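Local coordinates for protein peptidyl tryptophan dihydroxylase (Pseudomonas putida, PDB 7CTQ) that is an FAD-dependent monooxygenase that dihydroxylates a peptidyl tryptophan, a step essential for biogenesis of the tryptophylquinone cofactor of quinohemoprotein amine dehydrogenase, at residues A[18-23]-A[280-285]; A[256-261]-A[287-292]; A[177-182]-A[216-221]. One frame throughout, in Å; residues are numbered along the deposited sequence.

Contact 1: A[18-23]-A[280-285]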
ATOM      1  N   ALA A  18     -10.333  -7.093   1.341  1.00 45.46           N
ATOM      2  CA  ALA A  18     -10.746  -7.756   2.577  1.00 38.67           C
ATOM      3  C   ALA A  18     -10.844  -6.758   3.724  1.00 46.12           C
ATOM      4  O   ALA A  18     -11.845  -6.729   4.455  1.00 39.55           O
ATOM      5  CB  ALA A  18      -9.764  -8.873   2.921  1.00 46.78           C
ATOM      6  N   ALA A  19      -9.803  -5.934   3.896  1.00 40.63           N
ATOM      7  CA  ALA A  19      -9.800  -4.917   4.940  1.00 41.35           C
ATOM      8  C   ALA A  19     -11.020  -4.013   4.837  1.00 35.10           C
ATOM      9  O   ALA A  19     -11.729  -3.793   5.824  1.00 42.96           O
ATOM     10  CB  ALA A  19      -8.509  -4.097   4.846  1.00 44.38           C
ATOM     11  N   THR A  20     -11.293  -3.497   3.638  1.00 38.67           N
ATOM     12  CA  THR A  20     -12.405  -2.571   3.454  1.00 36.90           C
ATOM     13  C   THR A  20     -13.738  -3.234   3.786  1.00 36.91           C
ATOM     14  O   THR A  20     -14.578  -2.657   4.494  1.00 33.69           O
ATOM     15  CB  THR A  20     -12.402  -2.046   2.013  1.00 41.52           C
ATOM     16  OG1 THR A  20     -11.154  -1.391   1.751  1.00 41.69           O
ATOM     17  CG2 THR A  20     -13.553  -1.080   1.780  1.00 36.59           C
ATOM     18  N   ALA A  21     -13.939  -4.451   3.281  1.00 38.21           N
ATOM     19  CA  ALA A  21     -15.151  -5.220   3.560  1.00 44.52           C
ATOM     20  C   ALA A  21     -15.419  -5.337   5.058  1.00 39.47           C
ATOM     21  O   ALA A  21     -16.541  -5.093   5.527  1.00 42.05           O
ATOM     22  CB  ALA A  21     -15.029  -6.609   2.931  1.00 37.92           C
ATOM     23  N   ILE A  22     -14.394  -5.714   5.827  1.00 38.34           N
ATOM     24  CA  ILE A  22     -14.581  -5.900   7.258  1.00 34.75           C
ATOM     25  C   ILE A  22     -14.882  -4.570   7.927  1.00 44.31           C
ATOM     26  O   ILE A  22     -15.727  -4.492   8.831  1.00 40.47           O
ATOM     27  CB  ILE A  22     -13.353  -6.589   7.871  1.00 44.11           C
ATOM     28  CG1 ILE A  22     -13.185  -7.973   7.245  1.00 46.14           C
ATOM     29  CG2 ILE A  22     -13.488  -6.682   9.394  1.00 42.76           C
ATOM     30  CD1 ILE A  22     -12.037  -8.753   7.794  1.00 64.42           C
ATOM     31  N   GLY A  23     -14.219  -3.500   7.481  1.00 37.19           N
ATOM     32  CA  GLY A  23     -14.524  -2.187   8.018  1.00 38.37           C
ATOM     33  C   GLY A  23     -15.972  -1.809   7.802  1.00 35.51           C
ATOM     34  O   GLY A  23     -16.618  -1.240   8.688  1.00 39.76           O
ATOM     35  N   SER A 280      -2.902   0.558   4.514  1.00 34.67           N
ATOM     36  CA  SER A 280      -3.013   1.982   4.844  1.00 30.54           C
ATOM     37  C   SER A 280      -3.975   2.700   3.909  1.00 33.37           C
ATOM     38  O   SER A 280      -4.691   3.622   4.325  1.00 37.13           O
ATOM     39  CB  SER A 280      -1.639   2.648   4.772  1.00 33.64           C
ATOM     40  OG  SER A 280      -0.764   2.061   5.718  1.00 45.55           O
ATOM     41  N   SER A 281      -3.986   2.307   2.633  1.00 33.50           N
ATOM     42  CA  SER A 281      -4.842   2.980   1.668  1.00 32.68           C
ATOM     43  C   SER A 281      -6.306   2.639   1.898  1.00 37.44           C
ATOM     44  O   SER A 281      -7.182   3.427   1.533  1.00 34.00           O
ATOM     45  CB  SER A 281      -4.419   2.605   0.248  1.00 40.92           C
ATOM     46  OG  SER A 281      -4.783   1.265  -0.048  1.00 37.89           O
ATOM     47  N   ALA A 282      -6.588   1.489   2.519  1.00 37.31           N
ATOM     48  CA  ALA A 282      -7.958   1.069   2.788  1.00 39.07           C
ATOM     49  C   ALA A 282      -8.433   1.440   4.182  1.00 38.22           C
ATOM     50  O   ALA A 282      -9.631   1.314   4.465  1.00 36.87           O
ATOM     51  CB  ALA A 282      -8.093  -0.451   2.597  1.00 37.21           C
ATOM     52  N   LEU A 283      -7.530   1.922   5.043  1.00 35.55           N
ATOM     53  CA  LEU A 283      -7.854   2.115   6.452  1.00 37.91           C
ATOM     54  C   LEU A 283      -9.052   3.040   6.635  1.00 40.65           C
ATOM     55  O   LEU A 283      -9.946   2.755   7.435  1.00 36.27           O
ATOM     56  CB  LEU A 283      -6.635   2.669   7.197  1.00 39.62           C
ATOM     57  CG  LEU A 283      -6.815   2.927   8.700  1.00 51.51           C
ATOM     58  CD1 LEU A 283      -6.878   1.611   9.483  1.00 45.72           C
ATOM     59  CD2 LEU A 283      -5.734   3.867   9.272  1.00 37.90           C
ATOM     60  N   GLN A 284      -9.093   4.154   5.909  1.00 31.79           N
ATOM     61  CA  GLN A 284     -10.205   5.081   6.049  1.00 35.18           C
ATOM     62  C   GLN A 284     -11.153   5.039   4.856  1.00 38.84           C
ATOM     63  O   GLN A 284     -12.033   5.897   4.740  1.00 33.77           O
ATOM     64  CB  GLN A 284      -9.666   6.490   6.320  1.00 32.66           C
ATOM     65  CG  GLN A 284      -8.971   6.509   7.688  1.00 38.22           C
ATOM     66  CD  GLN A 284      -8.138   7.753   7.967  1.00 52.42           C
ATOM     67  OE1 GLN A 284      -8.065   8.674   7.156  1.00 41.91           O
ATOM     68  NE2 GLN A 284      -7.517   7.786   9.145  1.00 56.11           N
ATOM     69  N   ALA A 285     -11.021   4.036   3.992  1.00 29.95           N
ATOM     70  CA  ALA A 285     -12.022   3.829   2.948  1.00 35.08           C
ATOM     71  C   ALA A 285     -13.422   3.612   3.518  1.00 39.65           C
ATOM     72  O   ALA A 285     -14.374   4.230   3.006  1.00 35.09           O
ATOM     73  CB  ALA A 285     -11.592   2.661   2.047  1.00 29.55           C
TER
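A19 and T20, on helix 15-27, meet A282 of helix 274-282 and A285 of helix 285-294. Van der Waals contact carries the whole interface, and no hydrogen bond crosses it. The apolar part is one methyl against another, A19 CB lying 4.3 Å from A282 CB. With side chains this small on both sides the backbones come close, and T20 CA is 5.8 Å from A282 CA.

The second kind of contact sets a hydroxyl oxygen against methyl groups. T20 OG1 sits 3.3 Å from A282 CB and 4.1 Å from A285 CB, so one oxygen packs on A282 and lies more loosely against A285. A chi1 of -59° places OG1 beside the backbone N of T20, opposite its carbonyl carbon, where it hydrogen-bonds to A16 O one helical turn earlier. The buried hydroxyl thus has its polar partner within its own helix, while its flank packs on alanine.

Backbone bonds shape the opposing segment. A type I turn from A282 to A285 is closed by A285 N bonding to A282 O at 3.1 Å, and Q284 occupies the N-cap of the next helix. This turn lets A282 and A285, three residues apart, both direct their methyls at helix 15-27. S281 OG is hydrogen-bonded to G261 N, which ties this helix to the FAD pocket.

Helix 15-27 follows strand 8-11 and a glycine-rich turn that fits the GxGxxG pattern. Close helix packing through alanine and threonine near the dinucleotide is consistent with the Rossmann-type FAD-binding fold of flavoprotein monooxygenases.

Contact 2: A[256-261]-A[287-292]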
ATOM      1  N   ASP A 256     -20.244   6.789  -6.408  1.00 37.95           N
ATOM      2  CA  ASP A 256     -20.705   5.484  -5.958  1.00 46.26           C
ATOM      3  C   ASP A 256     -19.628   4.433  -6.146  1.00 38.79           C
ATOM      4  O   ASP A 256     -19.934   3.258  -6.367  1.00 45.98           O
ATOM      5  CB  ASP A 256     -21.988   5.052  -6.689  1.00 44.91           C
ATOM      6  CG  ASP A 256     -21.843   5.065  -8.213  1.00 55.18           C
ATOM      7  OD1 ASP A 256     -20.704   5.073  -8.730  1.00 59.88           O
ATOM      8  OD2 ASP A 256     -22.886   5.052  -8.905  1.00 63.73           O
ATOM      9  N   TRP A 257     -18.360   4.832  -6.073  1.00 36.02           N
ATOM     10  CA  TRP A 257     -17.290   3.852  -6.182  1.00 34.18           C
ATOM     11  C   TRP A 257     -16.038   4.392  -5.510  1.00 39.54           C
ATOM     12  O   TRP A 257     -15.904   5.594  -5.263  1.00 33.99           O
ATOM     13  CB  TRP A 257     -17.003   3.468  -7.639  1.00 32.84           C
ATOM     14  CG  TRP A 257     -16.489   4.580  -8.508  1.00 47.56           C
ATOM     15  CD1 TRP A 257     -17.236   5.452  -9.248  1.00 42.31           C
ATOM     16  CD2 TRP A 257     -15.115   4.927  -8.745  1.00 42.50           C
ATOM     17  NE1 TRP A 257     -16.411   6.322  -9.925  1.00 56.44           N
ATOM     18  CE2 TRP A 257     -15.107   6.023  -9.629  1.00 49.32           C
ATOM     19  CE3 TRP A 257     -13.897   4.424  -8.288  1.00 40.24           C
ATOM     20  CZ2 TRP A 257     -13.929   6.623 -10.065  1.00 43.60           C
ATOM     21  CZ3 TRP A 257     -12.723   5.024  -8.721  1.00 47.40           C
ATOM     22  CH2 TRP A 257     -12.750   6.113  -9.599  1.00 45.49           C
ATOM     23  N   ILE A 258     -15.121   3.483  -5.234  1.00 34.15           N
ATOM     24  CA  ILE A 258     -13.855   3.851  -4.616  1.00 38.17           C
ATOM     25  C   ILE A 258     -12.832   2.804  -5.017  1.00 34.40           C
ATOM     26  O   ILE A 258     -13.157   1.622  -5.160  1.00 42.56           O
ATOM     27  CB  ILE A 258     -14.003   3.987  -3.080  1.00 37.31           C
ATOM     28  CG1 ILE A 258     -12.820   4.751  -2.486  1.00 37.57           C
ATOM     29  CG2 ILE A 258     -14.164   2.613  -2.375  1.00 27.78           C
ATOM     30  CD1 ILE A 258     -12.974   4.979  -1.006  1.00 33.72           C
ATOM     31  N   ARG A 259     -11.603   3.249  -5.248  1.00 33.22           N
ATOM     32  CA  ARG A 259     -10.468   2.356  -5.393  1.00 33.75           C
ATOM     33  C   ARG A 259      -9.671   2.302  -4.094  1.00 37.85           C
ATOM     34  O   ARG A 259      -9.445   3.330  -3.443  1.00 34.03           O
ATOM     35  CB  ARG A 259      -9.560   2.804  -6.546  1.00 40.31           C
ATOM     36  CG  ARG A 259     -10.026   2.313  -7.910  1.00 40.90           C
ATOM     37  CD  ARG A 259      -9.438   3.120  -9.043  1.00 49.77           C
ATOM     38  NE  ARG A 259      -8.242   2.492  -9.591  1.00 57.29           N
ATOM     39  CZ  ARG A 259      -8.193   1.882 -10.769  1.00 41.50           C
ATOM     40  NH1 ARG A 259      -9.273   1.810 -11.529  1.00 51.97           N
ATOM     41  NH2 ARG A 259      -7.057   1.349 -11.189  1.00 49.28           N
ATOM     42  N   VAL A 260      -9.228   1.097  -3.731  1.00 35.88           N
ATOM     43  CA  VAL A 260      -8.406   0.880  -2.550  1.00 33.01           C
ATOM     44  C   VAL A 260      -7.231  -0.003  -2.922  1.00 35.11           C
ATOM     45  O   VAL A 260      -7.238  -0.700  -3.941  1.00 37.49           O
ATOM     46  CB  VAL A 260      -9.187   0.257  -1.373  1.00 30.80           C
ATOM     47  CG1 VAL A 260     -10.256   1.216  -0.887  1.00 30.97           C
ATOM     48  CG2 VAL A 260      -9.798  -1.093  -1.773  1.00 36.72           C
ATOM     49  N   GLY A 261      -6.198   0.050  -2.082  1.00 34.10           N
ATOM     50  CA  GLY A 261      -5.057  -0.819  -2.304  1.00 31.95           C
ATOM     51  C   GLY A 261      -4.240  -0.429  -3.524  1.00 42.77           C
ATOM     52  O   GLY A 261      -4.155   0.744  -3.909  1.00 35.76           O
ATOM     53  N   VAL A 287     -14.974   4.885   6.116  1.00 30.20           N
ATOM     54  CA  VAL A 287     -15.678   6.111   6.483  1.00 32.98           C
ATOM     55  C   VAL A 287     -15.983   6.949   5.243  1.00 32.70           C
ATOM     56  O   VAL A 287     -16.972   7.702   5.223  1.00 34.56           O
ATOM     57  CB  VAL A 287     -14.917   6.938   7.542  1.00 30.16           C
ATOM     58  CG1 VAL A 287     -15.038   6.301   8.933  1.00 33.57           C
ATOM     59  CG2 VAL A 287     -13.455   7.117   7.151  1.00 39.74           C
ATOM     60  N   VAL A 288     -15.144   6.871   4.210  1.00 31.16           N
ATOM     61  CA  VAL A 288     -15.443   7.614   2.986  1.00 31.44           C
ATOM     62  C   VAL A 288     -16.718   7.058   2.358  1.00 36.50           C
ATOM     63  O   VAL A 288     -17.645   7.804   2.014  1.00 32.39           O
ATOM     64  CB  VAL A 288     -14.242   7.569   2.017  1.00 33.70           C
ATOM     65  CG1 VAL A 288     -14.620   8.126   0.640  1.00 26.97           C
ATOM     66  CG2 VAL A 288     -13.046   8.387   2.594  1.00 29.01           C
ATOM     67  N   ILE A 289     -16.793   5.729   2.246  1.00 33.93           N
ATOM     68  CA  ILE A 289     -18.000   5.060   1.748  1.00 34.74           C
ATOM     69  C   ILE A 289     -19.206   5.422   2.609  1.00 36.85           C
ATOM     70  O   ILE A 289     -20.281   5.763   2.100  1.00 40.73           O
ATOM     71  CB  ILE A 289     -17.756   3.541   1.697  1.00 36.29           C
ATOM     72  CG1 ILE A 289     -16.596   3.251   0.744  1.00 33.39           C
ATOM     73  CG2 ILE A 289     -19.027   2.756   1.287  1.00 33.51           C
ATOM     74  CD1 ILE A 289     -16.063   1.839   0.805  1.00 36.71           C
ATOM     75  N   ASN A 290     -19.040   5.356   3.933  1.00 36.59           N
ATOM     76  CA  ASN A 290     -20.119   5.698   4.852  1.00 37.80           C
ATOM     77  C   ASN A 290     -20.645   7.106   4.589  1.00 42.02           C
ATOM     78  O   ASN A 290     -21.864   7.346   4.622  1.00 31.88           O
ATOM     79  CB  ASN A 290     -19.619   5.553   6.297  1.00 32.24           C
ATOM     80  CG  ASN A 290     -20.708   5.769   7.317  1.00 35.60           C
ATOM     81  OD1 ASN A 290     -21.757   5.117   7.274  1.00 38.07           O
ATOM     82  ND2 ASN A 290     -20.473   6.695   8.249  1.00 35.94           N
ATOM     83  N   THR A 291     -19.744   8.044   4.289  1.00 33.52           N
ATOM     84  CA  THR A 291     -20.183   9.384   3.923  1.00 33.14           C
ATOM     85  C   THR A 291     -20.898   9.370   2.580  1.00 38.05           C
ATOM     86  O   THR A 291     -21.951   9.997   2.426  1.00 37.21           O
ATOM     87  CB  THR A 291     -18.998  10.347   3.894  1.00 36.02           C
ATOM     88  OG1 THR A 291     -18.198  10.152   5.073  1.00 33.54           O
ATOM     89  CG2 THR A 291     -19.498  11.811   3.847  1.00 31.39           C
ATOM     90  N   LEU A 292     -20.363   8.630   1.613  1.00 27.64           N
ATOM     91  CA  LEU A 292     -20.942   8.642   0.281  1.00 36.91           C
ATOM     92  C   LEU A 292     -22.371   8.104   0.298  1.00 46.80           C
ATOM     93  O   LEU A 292     -23.201   8.517  -0.524  1.00 41.41           O
ATOM     94  CB  LEU A 292     -20.058   7.831  -0.671  1.00 28.92           C
ATOM     95  CG  LEU A 292     -18.725   8.498  -1.067  1.00 39.42           C
ATOM     96  CD1 LEU A 292     -17.887   7.577  -1.920  1.00 32.75           C
ATOM     97  CD2 LEU A 292     -18.944   9.820  -1.796  1.00 35.34           C
TER
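V287 O, on the residue just before V288 and I289, which pack against I258, takes two bonds from T291. T291 OG1 donates to it over 2.7 Å and T291 N over 2.9 Å, and the two donors arrive from opposite faces of the carbonyl plane. The hydroxyl is tilted 23° from that plane. T291 OG1 is also bonded to V371 N, so it links helix 285-294 to a later part of the chain while V288, I289 and L292 supply the contacts to strand 257-259.

The strand and helix segments run nearly antiparallel, at 166°, with their axes 9.6 Å apart. I258 reaches toward the helix with both its branches. Its CG1 arm extends anti to the backbone N (chi1 -164°) and carries CD1 to within 3.9 Å of V288 CG1. The CG2 methyl instead lies 3.8 Å from I289 CD1, where the two isoleucine side chains cross at about a right angle. At the far end L292 CD1 comes 4.4 Å from W257 O, a looser approach of a methyl to a carbonyl.

I289 also touches F137 and V139 of strand 137-140, and T20 and L24 of helix 15-27. Strand 257-259 is outermost in the mixed sheet, beside parallel strands 137-140, 8-11 and 31-35, and a helix packed on it is consistent with a Rossmann-type FAD domain.

With the I258 backbone bonded to L138 and E140 of strand 137-140, no hydrogen bond joins the two segments, so the contact rests on apolar fit and burial.

Contact 3: A[177-182]-A[216-221]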
ATOM      1  N   GLU A 177      19.930  -9.228  -2.614  1.00 43.18           N
ATOM      2  CA  GLU A 177      21.239  -8.748  -3.035  1.00 42.28           C
ATOM      3  C   GLU A 177      21.072  -7.615  -4.036  1.00 49.85           C
ATOM      4  O   GLU A 177      20.225  -7.673  -4.938  1.00 41.24           O
ATOM      5  CB  GLU A 177      22.126  -9.859  -3.633  1.00 50.49           C
ATOM      6  CG  GLU A 177      21.603 -10.502  -4.903  1.00 49.17           C
ATOM      7  CD  GLU A 177      22.593 -11.490  -5.542  1.00 57.28           C
ATOM      8  OE1 GLU A 177      23.827 -11.334  -5.394  1.00 53.19           O
ATOM      9  OE2 GLU A 177      22.118 -12.431  -6.208  1.00 49.39           O
ATOM     10  N   SER A 178      21.875  -6.578  -3.839  1.00 41.70           N
ATOM     11  CA  SER A 178      22.004  -5.492  -4.793  1.00 41.27           C
ATOM     12  C   SER A 178      22.840  -5.956  -5.982  1.00 45.36           C
ATOM     13  O   SER A 178      23.941  -6.494  -5.813  1.00 44.36           O
ATOM     14  CB  SER A 178      22.644  -4.286  -4.102  1.00 36.97           C
ATOM     15  OG  SER A 178      23.446  -3.524  -4.983  1.00 48.98           O
ATOM     16  N   LEU A 179      22.309  -5.764  -7.180  1.00 34.99           N
ATOM     17  CA  LEU A 179      23.033  -6.001  -8.418  1.00 40.27           C
ATOM     18  C   LEU A 179      23.442  -4.669  -9.043  1.00 46.65           C
ATOM     19  O   LEU A 179      23.072  -3.587  -8.576  1.00 39.98           O
ATOM     20  CB  LEU A 179      22.184  -6.829  -9.380  1.00 42.31           C
ATOM     21  CG  LEU A 179      21.408  -7.966  -8.717  1.00 47.78           C
ATOM     22  CD1 LEU A 179      20.315  -8.443  -9.640  1.00 51.74           C
ATOM     23  CD2 LEU A 179      22.348  -9.127  -8.346  1.00 53.98           C
ATOM     24  N   ALA A 180      24.213  -4.761 -10.130  1.00 44.68           N
ATOM     25  CA  ALA A 180      24.730  -3.560 -10.775  1.00 55.23           C
ATOM     26  C   ALA A 180      23.617  -2.716 -11.389  1.00 44.79           C
ATOM     27  O   ALA A 180      23.715  -1.485 -11.397  1.00 44.00           O
ATOM     28  CB  ALA A 180      25.758  -3.944 -11.843  1.00 52.82           C
ATOM     29  N   ASP A 181      22.562  -3.352 -11.899  1.00 36.93           N
ATOM     30  CA  ASP A 181      21.496  -2.684 -12.642  1.00 33.10           C
ATOM     31  C   ASP A 181      20.126  -3.105 -12.118  1.00 37.24           C
ATOM     32  O   ASP A 181      19.132  -3.098 -12.852  1.00 37.10           O
ATOM     33  CB  ASP A 181      21.620  -2.965 -14.143  1.00 34.38           C
ATOM     34  CG  ASP A 181      21.483  -4.458 -14.480  1.00 47.72           C
ATOM     35  OD1 ASP A 181      21.739  -5.296 -13.588  1.00 42.99           O
ATOM     36  OD2 ASP A 181      21.124  -4.796 -15.626  1.00 43.75           O
ATOM     37  N   GLY A 182      20.066  -3.494 -10.851  1.00 35.85           N
ATOM     38  CA  GLY A 182      18.820  -3.944 -10.274  1.00 36.57           C
ATOM     39  C   GLY A 182      19.075  -4.530  -8.905  1.00 34.58           C
ATOM     40  O   GLY A 182      20.163  -4.397  -8.344  1.00 37.88           O
ATOM     41  N   ALA A 216      17.689 -17.115 -16.529  1.00 36.14           N
ATOM     42  CA  ALA A 216      18.614 -18.207 -16.234  1.00 32.60           C
ATOM     43  C   ALA A 216      20.038 -17.690 -16.086  1.00 30.56           C
ATOM     44  O   ALA A 216      20.736 -18.027 -15.123  1.00 36.54           O
ATOM     45  CB  ALA A 216      18.523 -19.276 -17.327  1.00 35.80           C
ATOM     46  N   ALA A 217      20.474 -16.820 -16.997  1.00 33.78           N
ATOM     47  CA  ALA A 217      21.837 -16.307 -16.898  1.00 30.63           C
ATOM     48  C   ALA A 217      22.046 -15.491 -15.628  1.00 38.67           C
ATOM     49  O   ALA A 217      23.119 -15.566 -15.010  1.00 39.38           O
ATOM     50  CB  ALA A 217      22.184 -15.481 -18.134  1.00 32.03           C
ATOM     51  N   ARG A 218      21.042 -14.696 -15.222  1.00 37.59           N
ATOM     52  CA  ARG A 218      21.183 -13.900 -14.002  1.00 35.51           C
ATOM     53  C   ARG A 218      21.245 -14.787 -12.762  1.00 36.44           C
ATOM     54  O   ARG A 218      22.084 -14.567 -11.874  1.00 32.57           O
ATOM     55  CB  ARG A 218      20.035 -12.887 -13.890  1.00 31.54           C
ATOM     56  CG  ARG A 218      20.257 -11.637 -14.729  1.00 39.25           C
ATOM     57  CD  ARG A 218      19.381 -10.482 -14.253  1.00 49.20           C
ATOM     58  NE  ARG A 218      19.512  -9.313 -15.110  1.00 46.79           N
ATOM     59  CZ  ARG A 218      20.267  -8.253 -14.832  1.00 48.03           C
ATOM     60  NH1 ARG A 218      20.971  -8.191 -13.707  1.00 45.27           N
ATOM     61  NH2 ARG A 218      20.321  -7.255 -15.697  1.00 52.28           N
ATOM     62  N   ARG A 219      20.368 -15.796 -12.681  1.00 29.89           N
ATOM     63  CA  ARG A 219      20.429 -16.728 -11.557  1.00 35.97           C
ATOM     64  C   ARG A 219      21.743 -17.498 -11.551  1.00 39.55           C
ATOM     65  O   ARG A 219      22.360 -17.683 -10.493  1.00 39.08           O
ATOM     66  CB  ARG A 219      19.239 -17.686 -11.594  1.00 37.11           C
ATOM     67  CG  ARG A 219      17.921 -17.014 -11.287  1.00 40.36           C
ATOM     68  CD  ARG A 219      16.766 -17.922 -11.606  1.00 42.72           C
ATOM     69  NE  ARG A 219      16.821 -19.096 -10.777  1.00 51.96           N
ATOM     70  CZ  ARG A 219      16.402 -20.297 -11.137  1.00 37.67           C
ATOM     71  NH1 ARG A 219      15.870 -20.515 -12.332  1.00 37.06           N
ATOM     72  NH2 ARG A 219      16.524 -21.283 -10.274  1.00 42.33           N
ATOM     73  N   ALA A 220      22.207 -17.931 -12.727  1.00 40.07           N
ATOM     74  CA  ALA A 220      23.475 -18.650 -12.804  1.00 35.01           C
ATOM     75  C   ALA A 220      24.657 -17.793 -12.376  1.00 40.90           C
ATOM     76  O   ALA A 220      25.700 -18.334 -11.997  1.00 38.07           O
ATOM     77  CB  ALA A 220      23.702 -19.164 -14.227  1.00 43.64           C
ATOM     78  N   ASP A 221      24.525 -16.473 -12.426  1.00 38.90           N
ATOM     79  CA  ASP A 221      25.631 -15.595 -12.097  1.00 38.71           C
ATOM     80  C   ASP A 221      25.684 -15.237 -10.619  1.00 36.21           C
ATOM     81  O   ASP A 221      26.611 -14.537 -10.201  1.00 45.51           O
ATOM     82  CB  ASP A 221      25.554 -14.314 -12.941  1.00 44.95           C
ATOM     83  CG  ASP A 221      25.859 -14.558 -14.423  1.00 55.58           C
ATOM     84  OD1 ASP A 221      26.170 -15.716 -14.807  1.00 51.10           O
ATOM     85  OD2 ASP A 221      25.774 -13.584 -15.210  1.00 58.52           O
TER
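D181 and R218 form the tight part of this contact, a two-pronged salt bridge between the turn joining strands 173-179 and 182-188 and helix 208-220. R218 meets the carboxylate end-on: NH2 donates to D181 OD2 at 2.6 Å and NH1 to D181 OD1 at 3.0 Å. The two flat groups are nearly coplanar, 28° apart, and both oxygens are met on their syn sides. The arginine reaches the turn with its chain extended from CG to NE, and Y214 OH, on the same helix, also bonds to NH2.

Packing is looser alongside. L179 CD1 stands obliquely beside the guanidinium, 4.1 Å from R218 NH1, while the R218 side chain also rests on W196 and L200 of strand 193-201. D181, L179 and R218 are all partly exposed, which leaves the contact at the protein surface.

An asparagine at D181 would probably leave the R218 charge without its mate and the guanidinium freer to turn. Gripped by two nitrogens in a nearly coplanar pairing, the carboxylate and guanidinium fix each other's orientation, and their opposite charges probably hold the hairpin turn to the helix mainly by charge.

How the contacts relate
Contacts 1 and 2 are neighbours, their centres 9 Å apart, and their segments alternate along the chain. Helices 274-282 and 285-294 follow each other, and the two contacts are linked directly by the hydrogen bond from G261 N to S281 OG, 2.8 Å. V260 joins them by packing, its CG1 3.5 Å from A285 CB and its CG2 3.8 Å from T20 OG1. Contact 2 reaches the FAD through G261, which touches it, and the A282 side chain of contact 1 is about 8 Å from the cofactor. Contact 3 stands apart: its centre is 37 Å from that of contact 1, and 42 Å from that of contact 2, which lies on the opposite side of the chain's centre.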